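Local coordinates for protein major pollen allergen Jun a 1 (PDB 1PXZ) that has low pectate lyase activity, cleaving pectate by elimination, probably with a bound calcium ion, and is the major allergen of Juniperus ashei pollen, at residues Thr299-Phe303 against Val329-Asn333. Residues are numbered along the deposited sequence; the frame is centred on the assembly and turned at random.
Sequences TRDAF and VENGN
Arg300 meets the 329-333 loop at its two ends, beginning at CB, which lies 3.7 Å from Asn331 ND2; CG, CD and NE only bridge to the tip. With CG anti to its own carbonyl carbon (chi1 -57°), the chain stays extended through CD and bends at chi3. That bend brings the guanidinium end-on to Val329 O: NH1 at 3.2 Å and NH2 at 3.0 Å both donate to this one oxygen. The acceptor sits almost in the guanidinium plane, yet both donors approach from the same face of the carbonyl, NH2 47° out of its plane and off the lone pairs. NH2 also forms a salt bridge with Glu264, linking the loop to the end of strand 260-264. The fold is the parallel beta-helix of polysaccharide lyase family 1; residues 299-303 span the turn between strands 296-299 and 302-304, within an IgE-binding region, and the 329-333 loop lies on the helix surface, Val329 touching His239 and Ala241. Arg300 O accepts from Gly332 N at 2.7 Å, nearly in line with the C=O. Asn331 OD1 closes an Asx turn by accepting from Asn333 N (2.7 Å, N-H...O angle 176°) and takes a water that also donates to Asp301 O. Ala302 CB packs 3.7 Å from Gly332 C.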
loop_
_atom_site.group_PDB
_atom_site.type_symbol
_atom_site.label_atom_id
_atom_site.label_comp_id
_atom_site.label_asym_id
_atom_site.label_seq_id
_atom_site.Cartn_x
_atom_site.Cartn_y
_atom_site.Cartn_z
ATOM N N THR A 299 4.955 20.831 -1.357
ATOM C CA THR A 299 3.978 21.865 -1.066
ATOM C C THR A 299 3.419 21.778 0.340
ATOM O O THR A 299 2.821 20.737 0.654
ATOM C CB THR A 299 2.784 21.736 -2.048
ATOM O OG1 THR A 299 3.316 21.707 -3.390
ATOM C CG2 THR A 299 1.839 22.913 -1.930
ATOM N N ARG A 300 3.556 22.798 1.164
ATOM C CA ARG A 300 3.040 22.861 2.531
ATOM C C ARG A 300 3.474 21.677 3.392
ATOM O O ARG A 300 2.758 21.266 4.301
ATOM C CB ARG A 300 1.505 22.982 2.518
ATOM C CG ARG A 300 1.088 24.218 1.701
ATOM C CD ARG A 300 -0.407 24.445 1.681
ATOM N NE ARG A 300 -1.070 23.425 0.865
ATOM C CZ ARG A 300 -2.070 22.658 1.284
ATOM N NH1 ARG A 300 -2.547 22.780 2.512
ATOM N NH2 ARG A 300 -2.592 21.762 0.455
ATOM N N ASP A 301 4.644 21.145 3.097
ATOM C CA ASP A 301 5.278 20.116 3.937
ATOM C C ASP A 301 5.769 20.755 5.219
ATOM O O ASP A 301 6.012 21.960 5.282
ATOM C CB ASP A 301 6.423 19.451 3.185
ATOM C CG ASP A 301 5.999 18.454 2.113
ATOM O OD1 ASP A 301 4.907 17.845 2.246
ATOM O OD2 ASP A 301 6.753 18.253 1.126
ATOM N N ALA A 302 5.916 19.966 6.277
ATOM C CA ALA A 302 6.513 20.468 7.517
ATOM C C ALA A 302 7.833 19.739 7.765
ATOM O O ALA A 302 7.894 18.547 7.430
ATOM C CB ALA A 302 5.556 20.318 8.676
ATOM N N PHE A 303 8.839 20.416 8.316
ATOM C CA PHE A 303 10.175 19.834 8.439
ATOM C C PHE A 303 10.668 19.980 9.870
ATOM O O PHE A 303 10.677 21.069 10.418
ATOM C CB PHE A 303 11.204 20.488 7.495
ATOM C CG PHE A 303 10.775 20.324 6.042
ATOM C CD1 PHE A 303 11.102 19.183 5.349
ATOM C CD2 PHE A 303 10.041 21.299 5.388
ATOM C CE1 PHE A 303 10.693 19.007 4.038
ATOM C CE2 PHE A 303 9.620 21.144 4.080
ATOM C CZ PHE A 303 9.952 19.990 3.405
ATOM N N VAL A 329 -6.082 18.239 1.136
ATOM C CA VAL A 329 -4.810 18.021 1.809
ATOM C C VAL A 329 -4.542 19.213 2.719
ATOM O O VAL A 329 -4.561 20.366 2.256
ATOM C CB VAL A 329 -3.688 17.821 0.783
ATOM C CG1 VAL A 329 -2.362 17.522 1.473
ATOM C CG2 VAL A 329 -4.026 16.688 -0.187
ATOM N N GLU A 330 -4.325 18.956 4.009
ATOM C CA GLU A 330 -3.986 20.019 4.954
ATOM C C GLU A 330 -2.495 20.300 4.974
ATOM O O GLU A 330 -1.710 19.541 4.403
ATOM C CB GLU A 330 -4.393 19.604 6.375
ATOM C CG GLU A 330 -5.807 19.042 6.400
ATOM C CD GLU A 330 -6.839 20.138 6.290
ATOM O OE1 GLU A 330 -6.461 21.293 6.591
ATOM O OE2 GLU A 330 -7.990 19.848 5.903
ATOM N N ASN A 331 -2.121 21.388 5.643
ATOM C CA ASN A 331 -0.731 21.699 5.893
ATOM C C ASN A 331 -0.017 20.594 6.673
ATOM O O ASN A 331 -0.665 19.913 7.466
ATOM C CB ASN A 331 -0.646 22.976 6.741
ATOM C CG ASN A 331 0.815 23.382 6.866
ATOM O OD1 ASN A 331 1.547 22.868 7.714
ATOM N ND2 ASN A 331 1.211 24.299 5.991
ATOM N N GLY A 332 1.285 20.446 6.464
ATOM C CA GLY A 332 2.023 19.360 7.107
ATOM C C GLY A 332 1.999 19.403 8.609
ATOM O O GLY A 332 2.197 18.411 9.328
ATOM N N ASN A 333 1.739 20.582 9.185
ATOM C CA ASN A 333 1.624 20.598 10.645
ATOM C C ASN A 333 0.446 19.755 11.106
ATOM O O ASN A 333 0.404 19.349 12.272
ATOM C CB ASN A 333 1.458 22.043 11.135
ATOM C CG ASN A 333 0.276 22.708 10.464
ATOM O OD1 ASN A 333 -0.478 22.032 9.755
ATOM N ND2 ASN A 333 0.107 24.008 10.666
HETATM O O HOH W 1 4.421 23.596 7.068
#